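Local coordinates for protein complement factor H (Mus musculus, PDB 2YBY) that regulates the complement system of innate immunity, this fragment comprising the sixth and seventh sushi domains of the mouse regulator, at residues A[1-9]-A[22-30]; A[10-21]-A[33-41]. The protein carries 1 engineered substitution. All coordinates share one frame; numbering follows the deposited sequence.

Contact 1 (A[1-9]-A[22-30]). Engineered in segment 1-9: Ala1 (natural residue Thr).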
loop_
_atom_site.group_PDB
_atom_site.type_symbol
_atom_site.label_atom_id
_atom_site.label_comp_id
_atom_site.label_asym_id
_atom_site.label_seq_id
_atom_site.Cartn_x
_atom_site.Cartn_y
_atom_site.Cartn_z
ATOM N N ALA A 1 8.802 12.204 -30.617
ATOM C CA ALA A 1 7.862 12.221 -29.501
ATOM C C ALA A 1 8.669 12.560 -28.277
ATOM O O ALA A 1 9.841 12.183 -28.171
ATOM C CB ALA A 1 7.208 10.859 -29.335
ATOM N N LEU A 2 8.061 13.290 -27.349
ATOM C CA LEU A 2 8.756 13.647 -26.122
ATOM C C LEU A 2 8.896 12.420 -25.251
ATOM O O LEU A 2 7.943 11.623 -25.171
ATOM C CB LEU A 2 7.957 14.695 -25.341
ATOM C CG LEU A 2 7.689 16.033 -26.027
ATOM C CD1 LEU A 2 6.661 16.819 -25.280
ATOM C CD2 LEU A 2 8.978 16.846 -26.173
ATOM N N LYS A 3 10.043 12.282 -24.596
ATOM C CA LYS A 3 10.365 11.175 -23.686
ATOM C C LYS A 3 10.828 11.775 -22.330
ATOM O O LYS A 3 12.017 11.804 -22.030
ATOM C CB LYS A 3 11.436 10.273 -24.295
ATOM C CG LYS A 3 10.916 9.536 -25.524
ATOM C CD LYS A 3 11.927 8.579 -26.076
ATOM C CE LYS A 3 11.340 7.750 -27.191
ATOM N NZ LYS A 3 12.247 6.631 -27.564
ATOM N N PRO A 4 9.872 12.263 -21.525
ATOM C CA PRO A 4 10.245 12.945 -20.275
ATOM C C PRO A 4 10.403 12.077 -19.034
ATOM O O PRO A 4 10.848 12.607 -18.021
ATOM C CB PRO A 4 9.093 13.915 -20.073
ATOM C CG PRO A 4 7.910 13.208 -20.608
ATOM C CD PRO A 4 8.413 12.337 -21.756
ATOM N N CYS A 5 9.991 10.794 -19.081
ATOM C CA CYS A 5 10.033 9.925 -17.902
ATOM C C CYS A 5 11.256 9.059 -17.891
ATOM O O CYS A 5 11.355 8.137 -18.705
ATOM C CB CYS A 5 8.769 9.085 -17.809
ATOM S SG CYS A 5 7.294 10.050 -17.446
ATOM N N GLU A 6 12.163 9.323 -16.961
ATOM C CA GLU A 6 13.382 8.540 -16.846
ATOM C C GLU A 6 13.110 7.207 -16.126
ATOM O O GLU A 6 12.021 6.998 -15.574
ATOM C CB GLU A 6 14.497 9.351 -16.132
ATOM C CG GLU A 6 14.958 10.592 -16.897
ATOM C CD GLU A 6 15.791 10.370 -18.143
ATOM O OE1 GLU A 6 16.679 9.487 -18.133
ATOM O OE2 GLU A 6 15.613 11.143 -19.109
ATOM N N PHE A 7 14.125 6.320 -16.092
ATOM C CA PHE A 7 14.015 5.013 -15.441
ATOM C C PHE A 7 13.531 5.219 -13.990
ATOM O O PHE A 7 14.171 5.989 -13.252
ATOM C CB PHE A 7 15.369 4.267 -15.491
ATOM C CG PHE A 7 15.353 2.940 -14.768
ATOM C CD1 PHE A 7 14.420 1.964 -15.091
ATOM C CD2 PHE A 7 16.235 2.691 -13.721
ATOM C CE1 PHE A 7 14.364 0.771 -14.373
ATOM C CE2 PHE A 7 16.172 1.504 -13.013
ATOM C CZ PHE A 7 15.246 0.560 -13.346
ATOM N N PRO A 8 12.357 4.669 -13.606
ATOM C CA PRO A 8 11.831 4.935 -12.262
ATOM C C PRO A 8 12.456 4.089 -11.177
ATOM O O PRO A 8 12.393 2.847 -11.239
ATOM C CB PRO A 8 10.341 4.633 -12.409
ATOM C CG PRO A 8 10.256 3.608 -13.435
ATOM C CD PRO A 8 11.427 3.820 -14.378
ATOM N N GLN A 9 13.064 4.757 -10.179
ATOM C CA GLN A 9 13.652 4.082 -9.010
ATOM C C GLN A 9 13.033 4.671 -7.753
ATOM O O GLN A 9 13.067 5.876 -7.582
ATOM C CB GLN A 9 15.146 4.240 -8.993
ATOM C CG GLN A 9 15.748 3.686 -10.266
ATOM C CD GLN A 9 17.247 3.623 -10.214
ATOM O OE1 GLN A 9 17.820 2.676 -9.685
ATOM N NE2 GLN A 9 17.898 4.635 -10.757
ATOM N N ARG A 22 15.162 -1.233 -18.280
ATOM C CA ARG A 22 16.015 -0.081 -17.903
ATOM C C ARG A 22 16.589 0.681 -19.111
ATOM O O ARG A 22 16.379 1.887 -19.234
ATOM C CB ARG A 22 17.100 -0.509 -16.925
ATOM C CG ARG A 22 17.971 0.602 -16.411
ATOM C CD ARG A 22 18.834 0.046 -15.316
ATOM N NE ARG A 22 19.501 1.113 -14.579
ATOM C CZ ARG A 22 19.664 1.170 -13.256
ATOM N NH1 ARG A 22 19.202 0.199 -12.472
ATOM N NH2 ARG A 22 20.290 2.201 -12.706
ATOM N N PRO A 23 17.176 -0.032 -20.091
ATOM C CA PRO A 23 17.697 0.662 -21.292
ATOM C C PRO A 23 16.667 1.350 -22.204
ATOM O O PRO A 23 17.058 2.136 -23.084
ATOM C CB PRO A 23 18.381 -0.472 -22.050
ATOM C CG PRO A 23 18.743 -1.470 -20.981
ATOM C CD PRO A 23 17.559 -1.459 -20.090
ATOM N N ASN A 24 15.382 1.001 -22.076
ATOM C CA ASN A 24 14.286 1.564 -22.880
ATOM C C ASN A 24 14.003 3.030 -22.499
ATOM O O ASN A 24 13.416 3.767 -23.286
ATOM C CB ASN A 24 13.010 0.731 -22.649
ATOM C CG ASN A 24 12.054 0.690 -23.808
ATOM O OD1 ASN A 24 11.513 1.716 -24.237
ATOM N ND2 ASN A 24 11.791 -0.511 -24.316
ATOM N N PHE A 25 14.419 3.434 -21.294
ATOM C CA PHE A 25 14.161 4.752 -20.723
ATOM C C PHE A 25 15.129 5.808 -21.257
ATOM O O PHE A 25 16.276 5.483 -21.560
ATOM C CB PHE A 25 14.188 4.670 -19.177
ATOM C CG PHE A 25 13.006 3.879 -18.670
ATOM C CD1 PHE A 25 11.782 4.484 -18.483
ATOM C CD2 PHE A 25 13.083 2.508 -18.513
ATOM C CE1 PHE A 25 10.675 3.745 -18.082
ATOM C CE2 PHE A 25 11.966 1.772 -18.122
ATOM C CZ PHE A 25 10.750 2.391 -17.978
ATOM N N PRO A 26 14.711 7.086 -21.372
ATOM C CA PRO A 26 13.380 7.622 -21.053
ATOM C C PRO A 26 12.249 7.204 -21.990
ATOM O O PRO A 26 12.477 6.727 -23.103
ATOM C CB PRO A 26 13.615 9.128 -21.041
ATOM C CG PRO A 26 14.682 9.326 -22.090
ATOM C CD PRO A 26 15.613 8.148 -21.880
ATOM N N VAL A 27 11.002 7.366 -21.510
ATOM C CA VAL A 27 9.815 6.948 -22.246
ATOM C C VAL A 27 8.793 8.083 -22.311
ATOM O O VAL A 27 8.887 9.053 -21.526
ATOM C CB VAL A 27 9.169 5.668 -21.625
ATOM C CG1 VAL A 27 10.122 4.484 -21.683
ATOM C CG2 VAL A 27 8.707 5.923 -20.198
ATOM N N SER A 28 7.798 7.941 -23.197
ATOM C CA SER A 28 6.753 8.949 -23.417
ATOM C C SER A 28 5.597 8.907 -22.460
ATOM O O SER A 28 5.315 7.856 -21.866
ATOM C CB SER A 28 6.223 8.850 -24.843
ATOM O OG SER A 28 7.289 8.978 -25.770
ATOM N N ILE A 29 4.858 10.024 -22.379
ATOM C CA ILE A 29 3.657 10.160 -21.557
ATOM C C ILE A 29 2.629 9.173 -22.090
ATOM O O ILE A 29 2.489 9.009 -23.305
ATOM C CB ILE A 29 3.135 11.621 -21.522
ATOM C CG1 ILE A 29 4.042 12.495 -20.623
ATOM C CG2 ILE A 29 1.651 11.699 -21.022
ATOM C CD1 ILE A 29 3.942 14.051 -20.929
ATOM N N GLY A 30 1.951 8.479 -21.181
ATOM C CA GLY A 30 0.981 7.458 -21.544
ATOM C C GLY A 30 1.503 6.051 -21.324
ATOM O O GLY A 30 0.703 5.135 -21.134
HETATM O O HOH W 1 5.511 12.264 -23.947
HETATM O O HOH W 2 11.504 4.757 -25.204
#
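Phe7 packs against Arg22 with one face of its ring and against Phe25 at its edge. Arg22 CG sits over the centre of the Phe7 ring, 3.7 Å from the centroid, a CH-pi contact. The Arg22 chain is extended from CG to NE with CG anti to its backbone N (chi1 -176°), which carries the aliphatic part across that face. The guanidinium follows at the rim, NH1 3.3 Å from Phe7 CE2, its plane turned 35° from the ring. Phe25 CD2 meets Phe7 CD1 at the edge of the Phe7 ring, and the two ring planes are inclined at 58°. Pro8 CD lies over one face of the Phe25 ring, and the ring also touches the backbone of Glu6 and Phe7.

Next to the rings the chains pair through an isolated antiparallel bridge. Cys5 N donates to Val27 O at 3.2 Å, and Val27 N donates back to Cys5 O at 2.9 Å. Cys5 is also joined by a disulfide to Cys54, so the residue that pairs with loop 22-30 is itself anchored to strand 50-55 of this sushi domain. Pro26, which follows a cis peptide bond, places CB 3.3 Å from Lys3 O, and the carboxylate of Glu6 runs alongside its ring.

Further along, Ser28 OG donates to Leu2 O at 2.8 Å, tilted from the carbonyl plane. A water donates to the same Leu2 O and accepts from Ile29 N, so two bonds grip this carbonyl. Pro4 CG touches Ile29 CG1 at 3.9 Å. Behind the bridge, Trp59 packs on Cys5, Pro8 and Val27, and its NE1 is hydrogen-bonded to Glu6 O.

Contact 2 (A[10-21]-A[33-41])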
loop_
_atom_site.group_PDB
_atom_site.type_symbol
_atom_site.label_atom_id
_atom_site.label_comp_id
_atom_site.label_asym_id
_atom_site.label_seq_id
_atom_site.Cartn_x
_atom_site.Cartn_y
_atom_site.Cartn_z
ATOM N N PHE A 10 12.394 3.835 -6.911
ATOM C CA PHE A 10 11.648 4.318 -5.748
ATOM C C PHE A 10 11.818 3.356 -4.573
ATOM O O PHE A 10 12.351 2.275 -4.781
ATOM C CB PHE A 10 10.159 4.458 -6.114
ATOM C CG PHE A 10 9.542 3.285 -6.844
ATOM C CD1 PHE A 10 9.635 3.176 -8.234
ATOM C CD2 PHE A 10 8.953 2.249 -6.150
ATOM C CE1 PHE A 10 9.047 2.101 -8.903
ATOM C CE2 PHE A 10 8.415 1.149 -6.818
ATOM C CZ PHE A 10 8.474 1.078 -8.192
ATOM N N LYS A 11 11.441 3.759 -3.351
ATOM C CA LYS A 11 11.610 2.894 -2.191
ATOM C C LYS A 11 10.563 1.822 -2.094
ATOM O O LYS A 11 9.418 1.995 -2.522
ATOM C CB LYS A 11 11.590 3.692 -0.870
ATOM C CG LYS A 11 12.767 4.633 -0.697
ATOM C CD LYS A 11 12.944 5.055 0.768
ATOM C CE LYS A 11 13.886 4.166 1.536
ATOM N NZ LYS A 11 14.066 4.657 2.927
ATOM N N TYR A 12 10.948 0.724 -1.477
ATOM C CA TYR A 12 10.113 -0.384 -1.128
ATOM C C TYR A 12 9.426 -1.128 -2.268
ATOM O O TYR A 12 8.413 -1.789 -2.055
ATOM C CB TYR A 12 9.084 0.051 -0.091
ATOM C CG TYR A 12 9.667 0.864 1.040
ATOM C CD1 TYR A 12 10.695 0.362 1.829
ATOM C CD2 TYR A 12 9.179 2.129 1.333
ATOM C CE1 TYR A 12 11.199 1.090 2.907
ATOM C CE2 TYR A 12 9.680 2.870 2.401
ATOM C CZ TYR A 12 10.718 2.361 3.162
ATOM O OH TYR A 12 11.228 3.075 4.228
ATOM N N GLY A 13 10.016 -1.081 -3.434
ATOM C CA GLY A 13 9.520 -1.832 -4.564
ATOM C C GLY A 13 10.280 -1.523 -5.833
ATOM O O GLY A 13 11.217 -0.707 -5.852
ATOM N N ARG A 14 9.808 -2.170 -6.904
ATOM C CA ARG A 14 10.457 -2.024 -8.209
ATOM C C ARG A 14 9.585 -2.448 -9.353
ATOM O O ARG A 14 8.696 -3.256 -9.195
ATOM C CB ARG A 14 11.740 -2.889 -8.263
ATOM C CG ARG A 14 11.410 -4.329 -7.888
ATOM C CD ARG A 14 12.450 -5.005 -7.048
ATOM N NE ARG A 14 12.345 -4.693 -5.616
ATOM C CZ ARG A 14 13.037 -3.759 -4.954
ATOM N NH1 ARG A 14 13.904 -2.975 -5.593
ATOM N NH2 ARG A 14 12.858 -3.594 -3.649
ATOM N N LEU A 15 9.894 -1.957 -10.537
ATOM C CA LEU A 15 9.267 -2.466 -11.743
ATOM C C LEU A 15 9.586 -3.952 -11.906
ATOM O O LEU A 15 10.694 -4.426 -11.562
ATOM C CB LEU A 15 9.862 -1.781 -12.998
ATOM C CG LEU A 15 9.639 -0.293 -13.207
ATOM C CD1 LEU A 15 9.878 0.102 -14.664
ATOM C CD2 LEU A 15 8.308 0.140 -12.773
ATOM N N TYR A 16 8.646 -4.679 -12.516
ATOM C CA TYR A 16 8.922 -6.018 -12.984
ATOM C C TYR A 16 9.819 -5.839 -14.227
ATOM O O TYR A 16 9.778 -4.803 -14.892
ATOM C CB TYR A 16 7.659 -6.750 -13.424
ATOM C CG TYR A 16 6.790 -7.265 -12.297
ATOM C CD1 TYR A 16 6.962 -8.546 -11.784
ATOM C CD2 TYR A 16 5.735 -6.507 -11.804
ATOM C CE1 TYR A 16 6.156 -9.025 -10.755
ATOM C CE2 TYR A 16 4.889 -6.998 -10.817
ATOM C CZ TYR A 16 5.074 -8.274 -10.325
ATOM O OH TYR A 16 4.225 -8.727 -9.332
ATOM N N TYR A 17 10.653 -6.836 -14.521
ATOM C CA TYR A 17 11.496 -6.801 -15.737
ATOM C C TYR A 17 12.414 -5.604 -15.821
ATOM O O TYR A 17 12.663 -5.078 -16.907
ATOM C CB TYR A 17 10.613 -6.831 -16.984
ATOM C CG TYR A 17 9.701 -8.018 -16.946
ATOM C CD1 TYR A 17 10.211 -9.300 -16.836
ATOM C CD2 TYR A 17 8.325 -7.866 -17.016
ATOM C CE1 TYR A 17 9.373 -10.404 -16.760
ATOM C CE2 TYR A 17 7.476 -8.965 -16.975
ATOM C CZ TYR A 17 8.004 -10.234 -16.839
ATOM O OH TYR A 17 7.187 -11.334 -16.781
ATOM N N GLU A 18 12.919 -5.191 -14.690
ATOM C CA GLU A 18 13.806 -4.037 -14.581
ATOM C C GLU A 18 14.970 -4.113 -15.625
ATOM O O GLU A 18 15.271 -3.115 -16.291
ATOM C CB GLU A 18 14.349 -3.976 -13.145
ATOM C CG GLU A 18 14.168 -2.637 -12.480
ATOM C CD GLU A 18 14.788 -2.486 -11.099
ATOM O OE1 GLU A 18 15.358 -3.478 -10.586
ATOM O OE2 GLU A 18 14.654 -1.390 -10.504
ATOM N N GLU A 19 15.555 -5.345 -15.857
ATOM C CA GLU A 19 16.739 -5.478 -16.771
ATOM C C GLU A 19 16.375 -5.483 -18.281
ATOM O O GLU A 19 17.156 -4.950 -19.049
ATOM C CB GLU A 19 17.668 -6.641 -16.394
ATOM C CG GLU A 19 17.763 -7.456 -15.118
ATOM C CD GLU A 19 16.611 -7.811 -14.188
ATOM O OE1 GLU A 19 15.517 -8.152 -14.650
ATOM O OE2 GLU A 19 16.784 -7.737 -12.965
ATOM N N SER A 20 15.257 -6.095 -18.686
ATOM C CA SER A 20 14.826 -5.996 -20.085
ATOM C C SER A 20 14.384 -4.524 -20.392
ATOM O O SER A 20 14.529 -4.051 -21.531
ATOM C CB SER A 20 13.665 -6.954 -20.348
ATOM O OG SER A 20 12.837 -6.526 -21.415
ATOM N N LEU A 21 13.897 -3.784 -19.344
ATOM C CA LEU A 21 13.366 -2.428 -19.507
ATOM C C LEU A 21 14.265 -1.212 -19.258
ATOM O O LEU A 21 14.078 -0.225 -19.966
ATOM C CB LEU A 21 12.112 -2.287 -18.638
ATOM C CG LEU A 21 10.911 -3.088 -19.077
ATOM C CD1 LEU A 21 9.815 -3.003 -18.016
ATOM C CD2 LEU A 21 10.376 -2.605 -20.450
ATOM N N TYR A 33 4.005 0.794 -16.610
ATOM C CA TYR A 33 4.819 -0.381 -16.339
ATOM C C TYR A 33 4.365 -1.042 -15.069
ATOM O O TYR A 33 4.157 -0.347 -14.097
ATOM C CB TYR A 33 6.299 0.028 -16.208
ATOM C CG TYR A 33 6.834 0.596 -17.501
ATOM C CD1 TYR A 33 7.238 -0.245 -18.526
ATOM C CD2 TYR A 33 6.704 1.947 -17.794
ATOM C CE1 TYR A 33 7.622 0.254 -19.768
ATOM C CE2 TYR A 33 7.056 2.455 -19.046
ATOM C CZ TYR A 33 7.527 1.600 -20.023
ATOM O OH TYR A 33 7.829 2.030 -21.290
ATOM N N SER A 34 4.230 -2.391 -15.060
ATOM C CA SER A 34 3.813 -3.077 -13.861
ATOM C C SER A 34 4.926 -3.043 -12.831
ATOM O O SER A 34 6.112 -3.094 -13.187
ATOM C CB SER A 34 3.430 -4.519 -14.206
ATOM O OG SER A 34 4.513 -5.208 -14.794
ATOM N N TYR A 35 4.563 -2.976 -11.544
ATOM C CA TYR A 35 5.529 -2.985 -10.458
ATOM C C TYR A 35 4.960 -3.712 -9.272
ATOM O O TYR A 35 3.747 -3.907 -9.165
ATOM C CB TYR A 35 5.990 -1.561 -10.068
ATOM C CG TYR A 35 4.971 -0.752 -9.294
ATOM C CD1 TYR A 35 4.025 0.011 -9.949
ATOM C CD2 TYR A 35 4.987 -0.718 -7.901
ATOM C CE1 TYR A 35 3.108 0.794 -9.245
ATOM C CE2 TYR A 35 4.047 0.018 -7.185
ATOM C CZ TYR A 35 3.128 0.805 -7.865
ATOM O OH TYR A 35 2.212 1.592 -7.204
ATOM N N LYS A 36 5.832 -4.081 -8.371
ATOM C CA LYS A 36 5.450 -4.770 -7.143
ATOM C C LYS A 36 6.184 -4.109 -5.989
ATOM O O LYS A 36 7.116 -3.318 -6.203
ATOM C CB LYS A 36 5.788 -6.271 -7.236
ATOM C CG LYS A 36 7.268 -6.534 -7.417
ATOM C CD LYS A 36 7.621 -8.021 -7.468
ATOM C CE LYS A 36 9.106 -8.223 -7.695
ATOM N NZ LYS A 36 9.516 -9.637 -7.479
ATOM N N CYS A 37 5.741 -4.393 -4.790
ATOM C CA CYS A 37 6.329 -3.833 -3.591
ATOM C C CYS A 37 6.939 -4.920 -2.730
ATOM O O CYS A 37 6.504 -6.061 -2.737
ATOM C CB CYS A 37 5.294 -3.033 -2.810
ATOM S SG CYS A 37 4.538 -1.696 -3.759
ATOM N N ASP A 38 7.867 -4.499 -1.864
ATOM C CA ASP A 38 8.498 -5.380 -0.894
ATOM C C ASP A 38 7.455 -5.948 0.092
ATOM O O ASP A 38 6.445 -5.306 0.366
ATOM C CB ASP A 38 9.511 -4.592 -0.046
ATOM C CG ASP A 38 10.658 -3.932 -0.790
ATOM O OD1 ASP A 38 10.741 -4.093 -2.017
ATOM O OD2 ASP A 38 11.437 -3.222 -0.146
ATOM N N ASN A 39 7.758 -7.083 0.709
ATOM C CA ASN A 39 6.910 -7.627 1.760
ATOM C C ASN A 39 6.676 -6.571 2.822
ATOM O O ASN A 39 7.624 -5.918 3.275
ATOM C CB ASN A 39 7.600 -8.829 2.423
ATOM C CG ASN A 39 7.800 -9.985 1.468
ATOM O OD1 ASN A 39 7.063 -10.133 0.473
ATOM N ND2 ASN A 39 8.845 -10.790 1.694
ATOM N N GLY A 40 5.428 -6.410 3.211
ATOM C CA GLY A 40 5.045 -5.388 4.178
ATOM C C GLY A 40 4.567 -4.093 3.557
ATOM O O GLY A 40 4.193 -3.157 4.277
ATOM N N PHE A 41 4.654 -3.986 2.216
ATOM C CA PHE A 41 4.307 -2.794 1.458
ATOM C C PHE A 41 3.378 -3.123 0.319
ATOM O O PHE A 41 3.185 -4.295 -0.055
ATOM C CB PHE A 41 5.561 -2.118 0.885
ATOM C CG PHE A 41 6.456 -1.599 1.981
ATOM C CD1 PHE A 41 7.416 -2.418 2.561
ATOM C CD2 PHE A 41 6.322 -0.310 2.453
ATOM C CE1 PHE A 41 8.187 -1.964 3.622
ATOM C CE2 PHE A 41 7.152 0.168 3.468
ATOM C CZ PHE A 41 8.073 -0.666 4.045
HETATM O O HOH W 3 13.781 -2.363 -0.821
HETATM O O HOH W 4 9.906 -5.573 -4.289
HETATM O O HOH W 5 7.442 -3.517 -15.554
#
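Phe10 and Leu15 pack against Tyr35 at the apolar centre. Phe10 turns its edge toward the face of Tyr35 in an offset edge-to-face pair, centroids 5.5 Å apart and planes at 79°. Leu15 spreads its two methyl groups along the partner strand: CD2 touches Tyr35 CB, and CD1 touches Tyr33 CB at 3.9 Å. Leu21, from the short helix 18-21, adds CD1 against Tyr33 CD1.

At the other end Tyr12 and Phe41 form an offset stack. Their planes are 7° apart and their centroids 4.1 Å apart. Tyr12 CB also lies over the Phe41 face, while Lys11 CB covers the opposite face of the Tyr12 ring. Tyr16 lies across Lys36, whose CG is over its ring in a CH-pi contact. Lys36 CG stands between its backbone N and carbonyl carbon (chi1 61°), and the chain then runs extended past the ring.

The backbones pair as antiparallel strands. Arg14 N donates to Lys36 O at 3.0 Å, and Lys36 N returns the bond to Arg14 O at 3.1 Å. Gly13 and Cys37 form a non-hydrogen-bonded pair with CA atoms 3.9 Å apart.

On the polar edge, Arg14 NH2 makes a salt bridge with Asp38 OD1 at 2.7 Å, on the syn lone pair. The bends in the Arg14 chain bring its guanidinium nearly parallel to the carboxylate, but OD1 lies somewhat off the guanidinium plane and the bond is bent. Two waters join the groups again, one from NH2 to OD2, one from NE to OD1. Asp38 N also donates to Tyr12 O at 2.8 Å.

Cys37 is joined to Cys65 by the second disulfide of this first sushi (SCR) domain. Strand 13-15 is an outer strand of its three-stranded antiparallel sheet. Strand 32-37 is central, with 50-55 beyond it, and Leu52 of that strand packs on Phe10 and Tyr35.

In the fold
Both contacts belong to the first of the two sushi domains. The centres of contacts 1 and 2 lie about 16 Å apart. The segments alternate along the chain, 1-9, 10-21, 22-30 and 33-41, so the two contacts cross. Contact 1 joins loops near the N-terminal end. Contact 2 is the pairing of strands 13-15 and 32-37. They meet directly: Phe25 packs on Tyr33, Pro8 on Leu15, and Phe7 on Glu18. Each contact also holds one half of a disulfide, Cys5 with Cys54 in contact 1 and Cys37 with Cys65 in contact 2. Together they join the N-terminal loops to the edge of the three-stranded sheet of this domain, which is elongated and disulfide-braced as in other sushi repeats.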